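Local coordinates for uncharacterized protein (Chondromyces crocatus, PDB 6I86) that is of unknown function but is encoded in the crocagin gene cluster and probably takes part in making this ribosomally derived peptide, at residues Glu9-Ser15 against Glu59-Arg65; Ile18-Ser24 against Ser92-Cys98; Ala48-Val52 against Val86-Leu90; Val52-Val56 against Val119-Trp123; Glu76-Asp81 against Glu122-Glu127. One frame throughout, in Å; residues are numbered along the deposited sequence.

Contact 1 of 5, residues Glu9-Ser15 against Glu59-Arg65; sequences EIILPAS and EGYFKVR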
# COMPACT_ATOMS: atom_id res chain seq x y z
N GLU A 9 0.58 -0.02 -10.57
CA GLU A 9 -0.45 0.79 -9.94
C GLU A 9 -1.69 -0.05 -9.70
O GLU A 9 -2.04 -0.91 -10.52
CB GLU A 9 -0.83 2.01 -10.80
CG GLU A 9 0.29 3.01 -11.01
CD GLU A 9 -0.12 4.13 -11.95
OE1 GLU A 9 -1.32 4.22 -12.28
OE2 GLU A 9 0.76 4.91 -12.36
N ILE A 10 -2.36 0.20 -8.58
CA ILE A 10 -3.65 -0.40 -8.28
C ILE A 10 -4.64 0.72 -7.99
O ILE A 10 -4.29 1.79 -7.49
CB ILE A 10 -3.59 -1.38 -7.09
CG1 ILE A 10 -3.15 -0.67 -5.81
CG2 ILE A 10 -2.67 -2.55 -7.41
CD1 ILE A 10 -3.21 -1.55 -4.58
N ILE A 11 -5.91 0.46 -8.32
CA ILE A 11 -7.02 1.34 -7.99
C ILE A 11 -8.03 0.52 -7.22
O ILE A 11 -8.54 -0.49 -7.73
CB ILE A 11 -7.65 1.95 -9.25
CG1 ILE A 11 -6.61 2.70 -10.08
CG2 ILE A 11 -8.79 2.89 -8.87
CD1 ILE A 11 -7.16 3.25 -11.38
N LEU A 12 -8.31 0.93 -5.99
CA LEU A 12 -9.23 0.16 -5.15
C LEU A 12 -10.04 1.12 -4.29
O LEU A 12 -9.58 2.22 -4.00
CB LEU A 12 -8.49 -0.85 -4.26
CG LEU A 12 -7.09 -0.63 -3.68
CD1 LEU A 12 -6.87 0.77 -3.12
CD2 LEU A 12 -6.86 -1.67 -2.59
N PRO A 13 -11.24 0.71 -3.88
CA PRO A 13 -11.99 1.51 -2.90
C PRO A 13 -11.52 1.23 -1.49
O PRO A 13 -10.99 0.15 -1.18
CB PRO A 13 -13.43 1.04 -3.11
CG PRO A 13 -13.28 -0.40 -3.51
CD PRO A 13 -11.99 -0.48 -4.31
N ALA A 14 -11.72 2.22 -0.62
CA ALA A 14 -11.36 2.08 0.78
C ALA A 14 -12.05 3.18 1.58
O ALA A 14 -12.20 4.30 1.10
CB ALA A 14 -9.84 2.15 0.99
N SER A 15 -12.46 2.83 2.80
CA SER A 15 -13.06 3.79 3.71
C SER A 15 -12.14 4.20 4.85
O SER A 15 -12.30 5.31 5.38
CB SER A 15 -14.36 3.23 4.30
OG SER A 15 -14.12 2.08 5.09
N GLU A 59 -14.20 7.60 2.63
CA GLU A 59 -14.37 6.56 1.63
C GLU A 59 -14.21 7.12 0.22
O GLU A 59 -14.72 8.20 -0.10
CB GLU A 59 -15.73 5.89 1.77
CG GLU A 59 -16.29 5.28 0.48
CD GLU A 59 -15.70 3.92 0.16
OE1 GLU A 59 -15.62 3.58 -1.04
OE2 GLU A 59 -15.32 3.20 1.10
N GLY A 60 -13.49 6.39 -0.62
CA GLY A 60 -13.36 6.76 -2.01
C GLY A 60 -12.67 5.67 -2.79
O GLY A 60 -12.50 4.55 -2.31
N TYR A 61 -12.29 6.00 -4.02
CA TYR A 61 -11.46 5.14 -4.86
C TYR A 61 -10.11 5.81 -5.05
O TYR A 61 -10.05 7.00 -5.37
CB TYR A 61 -12.11 4.89 -6.22
CG TYR A 61 -13.13 3.78 -6.24
CD1 TYR A 61 -14.45 4.01 -5.88
CD2 TYR A 61 -12.77 2.49 -6.62
CE1 TYR A 61 -15.39 2.99 -5.91
CE2 TYR A 61 -13.70 1.47 -6.65
CZ TYR A 61 -15.01 1.72 -6.29
OH TYR A 61 -15.94 0.71 -6.32
N PHE A 62 -9.04 5.06 -4.85
CA PHE A 62 -7.71 5.65 -4.77
C PHE A 62 -6.72 4.88 -5.63
O PHE A 62 -6.74 3.65 -5.67
CB PHE A 62 -7.23 5.70 -3.32
CG PHE A 62 -8.24 6.31 -2.39
CD1 PHE A 62 -8.50 7.67 -2.42
CD2 PHE A 62 -8.96 5.51 -1.51
CE1 PHE A 62 -9.45 8.23 -1.57
CE2 PHE A 62 -9.91 6.07 -0.66
CZ PHE A 62 -10.15 7.43 -0.69
N LYS A 63 -5.87 5.63 -6.32
CA LYS A 63 -4.83 5.07 -7.17
C LYS A 63 -3.51 5.10 -6.41
O LYS A 63 -3.05 6.17 -6.00
CB LYS A 63 -4.72 5.86 -8.48
CG LYS A 63 -3.57 5.44 -9.38
CD LYS A 63 -3.52 6.30 -10.64
CE LYS A 63 -4.73 6.05 -11.54
NZ LYS A 63 -4.71 6.92 -12.75
N VAL A 64 -2.91 3.93 -6.21
CA VAL A 64 -1.67 3.79 -5.46
C VAL A 64 -0.62 3.21 -6.40
O VAL A 64 -0.79 2.10 -6.92
CB VAL A 64 -1.84 2.92 -4.21
CG1 VAL A 64 -0.54 2.87 -3.42
CG2 VAL A 64 -2.98 3.43 -3.36
N ARG A 65 0.46 3.96 -6.61
CA ARG A 65 1.59 3.47 -7.38
C ARG A 65 2.62 2.87 -6.43
O ARG A 65 2.97 3.49 -5.42
CB ARG A 65 2.22 4.60 -8.19
CG ARG A 65 3.46 4.19 -8.96
CD ARG A 65 4.00 5.34 -9.79
NE ARG A 65 3.00 5.86 -10.72
CZ ARG A 65 2.99 7.11 -11.18
NH1 ARG A 65 3.94 7.96 -10.81
NH2 ARG A 65 2.05 7.50 -12.02
O HOH W 1 -1.41 6.81 -13.64
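From Glu9 against Arg65 to Ala14 against Gly60, strands 9-14 and 60-65 run antiparallel at 154°, with Ile10-Val64, Leu12-Phe62 and Ala14-Gly60 as the hydrogen-bonded pairs. Both bonds of each pair are made; the one from Val64 N to Ile10 O is 2.8 Å. Glu9, Ile11, Pro13, Tyr61, Lys63 and Arg65 share one face. There the Pro13 ring lies on the Tyr61 ring in a CH-pi contact, CB 3.6 Å from the ring centroid and displaced toward the rim. Ile11 runs alongside Lys63, its CD1 3.7 Å from Lys63 CE, while the ammonium end of that lysine bonds to Glu144 O. At the far end Arg65 lies beside Glu9 and grips it side-on: NE and NH2 both reach the single oxygen OE2, each at 2.9 Å, from the same face of the carboxylate. The bend in the arginine chain (chi3 -57°) turns the guanidinium to this oxygen, and the two flat groups are 29° apart. A leucine in place of Arg65 would probably leave Glu9 OE2 without both of its nitrogen donors and the carboxylate freer to swing. On the other face Ile10, Leu12 and Val64 pack on Phe20 and Ile18 of the second sheet. The pair thus turns an apolar face to that sheet, while the other mixes the Pro13-Tyr61 contact and Ile11 with the charges of Glu9, Lys63 and Arg65.

Contact 2 of 5, residues Ile18-Ser24 against Ser92-Cys98; sequences ILFFDAS and SGRLVAC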
# COMPACT_ATOMS: atom_id res chain seq x y z
N ILE A 18 -6.00 0.92 3.76
CA ILE A 18 -5.46 0.05 2.72
C ILE A 18 -4.24 -0.63 3.31
O ILE A 18 -3.39 0.03 3.93
CB ILE A 18 -5.10 0.84 1.45
CG1 ILE A 18 -6.34 1.55 0.90
CG2 ILE A 18 -4.50 -0.08 0.40
CD1 ILE A 18 -6.03 2.67 -0.08
N LEU A 19 -4.14 -1.95 3.14
CA LEU A 19 -3.12 -2.75 3.80
C LEU A 19 -2.26 -3.46 2.77
O LEU A 19 -2.77 -4.09 1.85
CB LEU A 19 -3.77 -3.77 4.74
CG LEU A 19 -4.73 -3.20 5.79
CD1 LEU A 19 -5.52 -4.32 6.45
CD2 LEU A 19 -3.98 -2.38 6.83
N PHE A 20 -0.94 -3.34 2.94
CA PHE A 20 0.04 -3.98 2.07
C PHE A 20 0.80 -5.03 2.86
O PHE A 20 1.21 -4.77 3.99
CB PHE A 20 1.04 -2.97 1.50
CG PHE A 20 0.53 -2.19 0.33
CD1 PHE A 20 -0.82 -1.89 0.20
CD2 PHE A 20 1.40 -1.75 -0.64
CE1 PHE A 20 -1.28 -1.17 -0.88
CE2 PHE A 20 0.94 -1.03 -1.72
CZ PHE A 20 -0.40 -0.74 -1.84
N PHE A 21 0.99 -6.21 2.27
CA PHE A 21 1.62 -7.30 3.00
C PHE A 21 2.06 -8.39 2.03
O PHE A 21 1.63 -8.43 0.88
CB PHE A 21 0.67 -7.89 4.06
CG PHE A 21 -0.73 -8.09 3.56
CD1 PHE A 21 -1.11 -9.29 2.97
CD2 PHE A 21 -1.67 -7.08 3.68
CE1 PHE A 21 -2.41 -9.47 2.51
CE2 PHE A 21 -2.97 -7.25 3.21
CZ PHE A 21 -3.34 -8.45 2.63
N ASP A 22 2.93 -9.27 2.53
CA ASP A 22 3.33 -10.44 1.77
C ASP A 22 2.14 -11.39 1.64
O ASP A 22 1.31 -11.50 2.54
CB ASP A 22 4.50 -11.14 2.45
CG ASP A 22 5.13 -12.21 1.58
OD1 ASP A 22 4.58 -13.32 1.50
OD2 ASP A 22 6.18 -11.93 0.96
N ALA A 23 2.07 -12.08 0.49
CA ALA A 23 0.94 -12.96 0.23
C ALA A 23 0.85 -14.08 1.26
O ALA A 23 -0.23 -14.62 1.50
CB ALA A 23 1.05 -13.54 -1.18
N SER A 24 1.98 -14.46 1.86
CA SER A 24 2.02 -15.51 2.87
C SER A 24 1.66 -15.02 4.26
O SER A 24 1.59 -15.83 5.19
CB SER A 24 3.41 -16.16 2.89
OG SER A 24 4.39 -15.25 3.36
N SER A 92 8.03 -14.16 0.88
CA SER A 92 7.89 -14.74 -0.45
C SER A 92 8.14 -13.74 -1.57
O SER A 92 8.28 -14.16 -2.73
CB SER A 92 6.48 -15.34 -0.63
OG SER A 92 5.51 -14.33 -0.78
N GLY A 93 8.22 -12.45 -1.26
CA GLY A 93 8.37 -11.43 -2.28
C GLY A 93 7.10 -11.04 -2.99
O GLY A 93 7.13 -10.11 -3.80
N ARG A 94 5.98 -11.71 -2.71
CA ARG A 94 4.71 -11.41 -3.36
C ARG A 94 3.98 -10.36 -2.54
O ARG A 94 3.40 -10.66 -1.49
CB ARG A 94 3.88 -12.68 -3.52
CG ARG A 94 2.87 -12.60 -4.64
CD ARG A 94 2.04 -13.86 -4.74
NE ARG A 94 0.71 -13.58 -5.27
CZ ARG A 94 0.45 -13.42 -6.56
NH1 ARG A 94 1.43 -13.53 -7.45
NH2 ARG A 94 -0.78 -13.16 -6.98
N LEU A 95 4.02 -9.11 -3.00
CA LEU A 95 3.37 -8.00 -2.33
C LEU A 95 1.92 -7.91 -2.80
O LEU A 95 1.67 -7.78 -4.00
CB LEU A 95 4.11 -6.70 -2.61
CG LEU A 95 3.55 -5.43 -1.98
CD1 LEU A 95 3.69 -5.48 -0.47
CD2 LEU A 95 4.24 -4.21 -2.56
N VAL A 96 0.98 -7.99 -1.86
CA VAL A 96 -0.44 -7.93 -2.16
C VAL A 96 -1.11 -6.92 -1.24
O VAL A 96 -0.54 -6.48 -0.24
CB VAL A 96 -1.13 -9.31 -2.02
CG1 VAL A 96 -0.45 -10.34 -2.90
CG2 VAL A 96 -1.11 -9.75 -0.58
N ALA A 97 -2.34 -6.57 -1.59
CA ALA A 97 -3.06 -5.51 -0.90
C ALA A 97 -4.49 -5.94 -0.60
O ALA A 97 -5.11 -6.69 -1.37
CB ALA A 97 -3.07 -4.21 -1.72
N CYS A 98 -5.02 -5.45 0.52
CA CYS A 98 -6.42 -5.60 0.86
C CYS A 98 -6.87 -4.32 1.56
O CYS A 98 -6.10 -3.37 1.71
CB CYS A 98 -6.66 -6.84 1.72
SG CYS A 98 -6.45 -6.60 3.49
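An antiparallel ladder at the middle of the four-stranded sheet joins strand 18-22 to strand 94-98, and an Asx turn at Asp22 closes its end. Leu19-Cys98 and Phe21-Val96 are the hydrogen-bonded pairs; Val96 N to Phe21 O is nearly straight, 2.9 Å at 173°. Beyond them Ala23 N reaches Arg94 O. The Asp22 carboxylate, with CG anti to its own N (chi1 -169°), extends to the turn before strand 94-98. Its OD1 accepts three bonds: Ser92 OG at 2.7 Å on the syn side, Ser24 N on the anti side and Ser24 OG from above the plane. OD2 takes Ser92 N, also from above, and a weak bond from Gly93 N. Replacing Asp22 by alanine is likely to leave the Ser24 and Ser92 hydroxyls and amides without their acceptor and the Ser92-Gly93 turn less firmly tied to strand 18-22. Ser92 OG in turn accepts from Arg94 N, an ST turn. Facing the other sheet, Phe20 CE1 rests on Ala97 CB. The opposite face carries Phe21, whose ring has Val96 O 4.0 Å above its centre and Val96 CG2 against CE1. Cys98 SG makes a sulfur-aromatic contact at the ring edge, 3.6 Å from Phe21 CE2.

Contact 3 of 5, residues Ala48-Val52 against Val86-Leu90; sequences AHELV and VSIVL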
# COMPACT_ATOMS: atom_id res chain seq x y z
N ALA A 48 5.30 -5.24 13.76
CA ALA A 48 6.29 -6.25 13.40
C ALA A 48 6.80 -6.08 11.97
O ALA A 48 7.54 -6.95 11.49
CB ALA A 48 5.71 -7.65 13.58
N HIS A 49 6.43 -5.00 11.29
CA HIS A 49 6.87 -4.70 9.93
C HIS A 49 6.47 -5.79 8.94
O HIS A 49 7.13 -5.97 7.91
CB HIS A 49 8.38 -4.46 9.87
CG HIS A 49 8.91 -3.65 11.01
ND1 HIS A 49 8.57 -2.33 11.21
CD2 HIS A 49 9.74 -3.98 12.03
CE1 HIS A 49 9.17 -1.88 12.30
NE2 HIS A 49 9.89 -2.86 12.81
N GLU A 50 5.40 -6.53 9.23
CA GLU A 50 4.84 -7.48 8.28
C GLU A 50 3.79 -6.85 7.37
O GLU A 50 3.46 -7.43 6.33
CB GLU A 50 4.22 -8.68 9.00
CG GLU A 50 5.23 -9.60 9.68
CD GLU A 50 4.59 -10.88 10.17
OE1 GLU A 50 3.81 -11.48 9.40
OE2 GLU A 50 4.85 -11.27 11.33
N LEU A 51 3.27 -5.68 7.72
CA LEU A 51 2.35 -4.96 6.84
C LEU A 51 2.62 -3.47 6.93
O LEU A 51 3.15 -2.96 7.92
CB LEU A 51 0.87 -5.28 7.17
CG LEU A 51 0.08 -4.70 8.35
CD1 LEU A 51 -0.35 -3.25 8.14
CD2 LEU A 51 -1.15 -5.57 8.59
N VAL A 52 2.25 -2.77 5.85
CA VAL A 52 2.29 -1.32 5.77
C VAL A 52 0.86 -0.82 5.65
O VAL A 52 0.05 -1.40 4.91
CB VAL A 52 3.16 -0.85 4.59
CG1 VAL A 52 2.93 0.63 4.29
CG2 VAL A 52 4.64 -1.11 4.88
N VAL A 86 8.98 3.71 6.67
CA VAL A 86 8.76 2.50 7.45
C VAL A 86 9.51 1.36 6.79
O VAL A 86 10.50 1.58 6.08
CB VAL A 86 7.26 2.18 7.60
CG1 VAL A 86 6.58 3.20 8.50
CG2 VAL A 86 6.59 2.14 6.23
N SER A 87 9.05 0.13 7.01
CA SER A 87 9.72 -1.03 6.45
C SER A 87 8.70 -2.15 6.31
O SER A 87 7.60 -2.10 6.88
CB SER A 87 10.91 -1.47 7.31
OG SER A 87 10.48 -1.81 8.62
N ILE A 88 9.08 -3.18 5.55
CA ILE A 88 8.23 -4.35 5.38
C ILE A 88 9.12 -5.56 5.13
O ILE A 88 10.16 -5.47 4.47
CB ILE A 88 7.20 -4.15 4.24
CG1 ILE A 88 6.07 -5.17 4.37
CG2 ILE A 88 7.87 -4.27 2.87
CD1 ILE A 88 4.94 -4.96 3.39
N VAL A 89 8.71 -6.69 5.70
CA VAL A 89 9.35 -7.98 5.46
C VAL A 89 8.47 -8.78 4.51
O VAL A 89 7.26 -8.92 4.75
CB VAL A 89 9.58 -8.75 6.78
CG1 VAL A 89 10.22 -10.10 6.50
CG2 VAL A 89 10.44 -7.93 7.72
N LEU A 90 9.06 -9.30 3.44
CA LEU A 90 8.34 -10.04 2.41
C LEU A 90 8.98 -11.41 2.27
O LEU A 90 9.89 -11.60 1.44
CB LEU A 90 8.34 -9.28 1.09
CG LEU A 90 7.66 -7.91 1.11
CD1 LEU A 90 7.94 -7.15 -0.17
CD2 LEU A 90 6.17 -8.04 1.35
O HOH W 2 7.10 -1.03 9.20
O HOH W 3 4.55 -9.37 5.16
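Val86 meets Val52 with one methyl each, the two side chains crossing at an angle with CG2 to CG2 4.0 Å. Next comes Ser87. Its hydroxyl sits over one face of the His49 imidazole, OG 3.4 Å from His49 CG, and its carbonyl faces the same methyl of Val52. A water links the two residues: it donates to Ser87 O at 2.6 Å and lies 2.8 Å from His49 ND1, in the plane of the ring. Ile88 follows with its longer branch swung away from its own amide (chi1 -162°), which carries CG1 out along the backbone of residues 49-52, past the carbonyls of His49 and Glu50. Its CB lies 4.0 Å from Val52 CG2, so that one methyl is touched by Val86, Ser87 and Ile88 in turn. Val89 supplies the direct bond between the two backbones, its N donating to His49 O at 2.8 Å, while Ile88 CA adds a CA-H...O contact to the same oxygen. A second water, donating to both Glu50 O and Val89 O, extends the link. His49 has positive phi (60°) and is the C-prime residue of a Schellman motif, with Glu50 N bonded to Leu45 O and His49 N to Lys46 O; the contact thus joins the helix-ending turn, before the chain enters strand 51-55, to strand 82-90, an edge strand of the five-stranded sheet.

Contact 4 of 5, residues Val52-Val56 against Val119-Trp123; sequences VLLQV and VLREW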
# COMPACT_ATOMS: atom_id res chain seq x y z
N VAL A 52 2.25 -2.77 5.85
CA VAL A 52 2.29 -1.32 5.77
C VAL A 52 0.86 -0.82 5.65
O VAL A 52 0.05 -1.40 4.91
CB VAL A 52 3.16 -0.85 4.59
CG1 VAL A 52 2.93 0.63 4.29
CG2 VAL A 52 4.64 -1.11 4.88
N LEU A 53 0.54 0.25 6.38
CA LEU A 53 -0.84 0.72 6.53
C LEU A 53 -0.99 2.07 5.83
O LEU A 53 -0.26 3.02 6.13
CB LEU A 53 -1.21 0.82 8.01
CG LEU A 53 -2.66 1.05 8.44
CD1 LEU A 53 -2.91 0.42 9.81
CD2 LEU A 53 -3.01 2.53 8.47
N LEU A 54 -1.95 2.14 4.91
CA LEU A 54 -2.28 3.37 4.19
C LEU A 54 -3.65 3.85 4.64
O LEU A 54 -4.68 3.28 4.25
CB LEU A 54 -2.27 3.14 2.68
CG LEU A 54 -0.91 3.06 1.98
CD1 LEU A 54 -1.04 2.32 0.66
CD2 LEU A 54 -0.40 4.47 1.74
N GLN A 55 -3.67 4.90 5.46
CA GLN A 55 -4.92 5.46 5.97
C GLN A 55 -5.48 6.49 5.00
O GLN A 55 -4.74 7.29 4.42
CB GLN A 55 -4.70 6.11 7.34
CG GLN A 55 -5.92 6.82 7.90
CD GLN A 55 -5.98 6.77 9.42
OE1 GLN A 55 -5.70 5.75 10.03
NE2 GLN A 55 -6.37 7.89 10.02
N VAL A 56 -6.80 6.45 4.81
CA VAL A 56 -7.51 7.48 4.07
C VAL A 56 -8.48 8.16 5.03
O VAL A 56 -8.88 7.61 6.06
CB VAL A 56 -8.27 6.92 2.85
CG1 VAL A 56 -7.30 6.24 1.90
CG2 VAL A 56 -9.37 5.96 3.29
N VAL A 119 10.61 1.20 3.32
CA VAL A 119 9.37 1.57 2.64
C VAL A 119 9.12 3.05 2.87
O VAL A 119 9.08 3.50 4.03
CB VAL A 119 8.17 0.74 3.12
CG1 VAL A 119 6.88 1.26 2.50
CG2 VAL A 119 8.38 -0.72 2.77
N LEU A 120 8.94 3.80 1.80
CA LEU A 120 8.53 5.19 1.88
C LEU A 120 7.07 5.28 1.47
O LEU A 120 6.71 4.93 0.35
CB LEU A 120 9.39 6.08 0.98
CG LEU A 120 9.08 7.57 1.07
CD1 LEU A 120 9.48 8.10 2.44
CD2 LEU A 120 9.80 8.34 -0.04
N ARG A 121 6.23 5.73 2.40
CA ARG A 121 4.84 6.05 2.10
C ARG A 121 4.74 7.55 1.84
O ARG A 121 4.93 8.35 2.76
CB ARG A 121 3.91 5.66 3.25
CG ARG A 121 2.50 6.21 3.06
CD ARG A 121 1.61 5.93 4.26
NE ARG A 121 1.72 6.95 5.30
CZ ARG A 121 0.88 7.98 5.41
NH1 ARG A 121 -0.12 8.11 4.54
NH2 ARG A 121 1.03 8.87 6.38
N GLU A 122 4.43 7.91 0.60
CA GLU A 122 4.14 9.28 0.22
C GLU A 122 2.66 9.38 -0.12
O GLU A 122 2.15 8.56 -0.90
CB GLU A 122 4.99 9.72 -0.97
CG GLU A 122 6.48 9.74 -0.68
CD GLU A 122 7.30 10.12 -1.89
OE1 GLU A 122 7.84 11.24 -1.92
OE2 GLU A 122 7.41 9.28 -2.82
N TRP A 123 1.97 10.35 0.46
CA TRP A 123 0.54 10.48 0.25
C TRP A 123 0.18 11.95 0.07
O TRP A 123 0.73 12.82 0.74
CB TRP A 123 -0.25 9.88 1.42
CG TRP A 123 -1.68 9.64 1.09
CD1 TRP A 123 -2.73 10.48 1.33
CD2 TRP A 123 -2.23 8.48 0.46
NE1 TRP A 123 -3.90 9.91 0.89
CE2 TRP A 123 -3.61 8.68 0.35
CE3 TRP A 123 -1.68 7.29 -0.02
CZ2 TRP A 123 -4.46 7.74 -0.23
CZ3 TRP A 123 -2.51 6.36 -0.59
CH2 TRP A 123 -3.89 6.58 -0.69
O HOH W 4 -2.33 6.77 3.12
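Leu54 CD2 touches both Arg121 and Trp123, and the arginine is the chain to follow across. From CB, a chi1 near 180° (170°) swings the stem of Arg121 across toward strand 52-55, and its CG comes within 3.6 Å of Leu54 CD2. CD is closer still, 3.5 Å from that methyl, and also lies near Leu53 O; the arginine stem and the leucine slide past each other in opposite directions. At chi3 (87°) the chain bends, and NE turns to a salt bridge with Glu84. Of the terminal nitrogens, NH1 gives a weak bond to a water that donates to Gln55 O at 2.8 Å, and NH2 bonds to a glycerol, probably from the crystallisation liquor. This is face-to-face packing of two beta sheets: the strands belong to different sheets and point almost the same way, 5° apart, with their axes 9.2 Å from each other at closest approach. The same leucine methyl, CD2, meets Trp123 obliquely to the ring, 3.6 Å from CE3. Farther round the indole, Val56 CG1 touches CZ2 at 3.9 Å, while the bridging water sits over one face of the ring. The indole nitrogen NE1 is bonded to Glu128. At the other end of the contact Val52 and Val119 reach toward each other tip to tip, Val52 CG2 to Val119 CG1 at 4.0 Å.

Contact 5 of 5, residues Glu76-Asp81 against Glu122-Glu127; sequences EMVNAD and EWSVHE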
# COMPACT_ATOMS: atom_id res chain seq x y z
N GLU A 76 11.04 13.47 -4.57
CA GLU A 76 9.86 13.17 -3.78
C GLU A 76 8.60 13.31 -4.64
O GLU A 76 8.59 13.97 -5.68
CB GLU A 76 9.78 14.11 -2.58
CG GLU A 76 9.44 15.56 -2.95
CD GLU A 76 9.80 16.55 -1.86
OE1 GLU A 76 10.32 16.12 -0.81
OE2 GLU A 76 9.58 17.76 -2.06
N MET A 77 7.54 12.64 -4.19
CA MET A 77 6.22 12.82 -4.80
C MET A 77 5.85 14.30 -4.79
O MET A 77 5.88 14.96 -3.75
CB MET A 77 5.19 11.99 -4.04
CG MET A 77 3.77 12.11 -4.55
SD MET A 77 2.65 11.36 -3.35
CE MET A 77 1.13 11.22 -4.30
N VAL A 78 5.52 14.82 -5.97
CA VAL A 78 5.45 16.27 -6.18
C VAL A 78 4.39 16.90 -5.27
O VAL A 78 4.65 17.92 -4.61
CB VAL A 78 5.19 16.58 -7.67
CG1 VAL A 78 4.59 17.96 -7.84
CG2 VAL A 78 6.49 16.46 -8.46
N ASN A 79 3.19 16.32 -5.22
CA ASN A 79 2.08 16.89 -4.47
C ASN A 79 1.88 16.22 -3.11
O ASN A 79 0.79 16.31 -2.54
CB ASN A 79 0.79 16.83 -5.28
CG ASN A 79 0.52 15.44 -5.85
OD1 ASN A 79 1.43 14.63 -6.01
ND2 ASN A 79 -0.75 15.16 -6.14
N ALA A 80 2.91 15.57 -2.58
CA ALA A 80 2.78 14.87 -1.30
C ALA A 80 2.57 15.85 -0.16
O ALA A 80 3.24 16.88 -0.06
CB ALA A 80 4.03 14.03 -1.03
N ASP A 81 1.63 15.51 0.73
CA ASP A 81 1.42 16.24 1.97
C ASP A 81 2.07 15.57 3.16
O ASP A 81 2.29 16.22 4.19
CB ASP A 81 -0.08 16.40 2.25
CG ASP A 81 -0.81 17.18 1.18
OD1 ASP A 81 -0.33 18.28 0.82
OD2 ASP A 81 -1.85 16.71 0.69
N GLU A 122 4.43 7.91 0.60
CA GLU A 122 4.14 9.28 0.22
C GLU A 122 2.66 9.38 -0.12
O GLU A 122 2.15 8.56 -0.90
CB GLU A 122 4.99 9.72 -0.97
CG GLU A 122 6.48 9.74 -0.68
CD GLU A 122 7.30 10.12 -1.89
OE1 GLU A 122 7.84 11.24 -1.92
OE2 GLU A 122 7.41 9.28 -2.82
N TRP A 123 1.97 10.35 0.46
CA TRP A 123 0.54 10.48 0.25
C TRP A 123 0.18 11.95 0.07
O TRP A 123 0.73 12.82 0.74
CB TRP A 123 -0.25 9.88 1.42
CG TRP A 123 -1.68 9.64 1.09
CD1 TRP A 123 -2.73 10.48 1.33
CD2 TRP A 123 -2.23 8.48 0.46
NE1 TRP A 123 -3.90 9.91 0.89
CE2 TRP A 123 -3.61 8.68 0.35
CE3 TRP A 123 -1.68 7.29 -0.02
CZ2 TRP A 123 -4.46 7.74 -0.23
CZ3 TRP A 123 -2.51 6.36 -0.59
CH2 TRP A 123 -3.89 6.58 -0.69
N SER A 124 -0.76 12.20 -0.83
CA SER A 124 -1.29 13.53 -1.09
C SER A 124 -2.74 13.55 -0.59
O SER A 124 -3.63 12.98 -1.23
CB SER A 124 -1.21 13.88 -2.57
OG SER A 124 -1.82 15.14 -2.82
N VAL A 125 -2.97 14.20 0.55
CA VAL A 125 -4.33 14.39 1.03
C VAL A 125 -5.11 15.26 0.06
O VAL A 125 -6.32 15.08 -0.13
CB VAL A 125 -4.32 14.99 2.45
CG1 VAL A 125 -5.73 15.20 2.95
CG2 VAL A 125 -3.55 14.08 3.40
N HIS A 126 -4.43 16.22 -0.59
CA HIS A 126 -5.09 17.06 -1.58
C HIS A 126 -5.60 16.23 -2.75
O HIS A 126 -6.73 16.42 -3.22
CB HIS A 126 -4.12 18.14 -2.07
CG HIS A 126 -4.78 19.25 -2.83
ND1 HIS A 126 -4.51 19.51 -4.15
CD2 HIS A 126 -5.71 20.16 -2.45
CE1 HIS A 126 -5.24 20.54 -4.56
NE2 HIS A 126 -5.97 20.95 -3.54
N GLU A 127 -4.78 15.30 -3.25
CA GLU A 127 -5.21 14.45 -4.35
C GLU A 127 -6.26 13.45 -3.88
O GLU A 127 -7.23 13.18 -4.61
CB GLU A 127 -4.01 13.72 -4.95
CG GLU A 127 -4.31 12.98 -6.25
CD GLU A 127 -4.56 13.91 -7.42
OE1 GLU A 127 -4.21 15.10 -7.33
OE2 GLU A 127 -5.10 13.44 -8.45
O HOH W 5 -2.91 17.35 -5.89
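A chi1 of 176° at Ser124 and one of -62° at Asp81, with CG opposite the carbonyl carbon, bring the hydroxyl to Asn79 O and the carboxylate to the start of helix 125-128. Ser124 OG donates to Asn79 O at 2.9 Å, from above the carbonyl plane, and accepts from Glu127 N. Asp81 OD2 takes His126 N at 2.9 Å, nearly in line with its C-O bond, while Asp81 N bonds to Trp123 O. Glu122, extended beyond CG, reaches the loop's other end: Met77 N gives its OE1 a bond of 2.7 Å from above the carboxylate plane. Met77 slides past it the opposite way, SD 3.7 Å from Glu122 CB and CE 3.9 Å from Ser124 CB. One water joins Asn79 ND2, His126 ND1 and Glu127 OE1, which also salt-bridges Lys130. The type I turn from Met77 to Ala80 is thus docked on a helix start with Ser124 as N-cap, and Asp81 adds an acceptor from outside the helix.

Overall arrangement
Contacts 1 and 2 are antiparallel ladders, one in each sheet: strands 4-14 and 60-69 in the five-stranded mixed sheet, strands 17-22 and 94-99 in the four-stranded one. Their centres are 15 Å apart, yet the two ladders touch across the sheet interface. Contacts 3 and 4 span the two sheets, both starting from strand 51-55, sharing Val52 and reaching neighbouring strands 82-90 and 115-123. Contact 5, its centre about 23 Å from that of contact 2, continues from the end of strand 115-123 into helix 125-128. Along the chain, contact 3 is nested within the loop closed by contact 2, whereas contact 1 crosses contacts 2, 3 and 4, which is consistent with the two sheets folding as one unit.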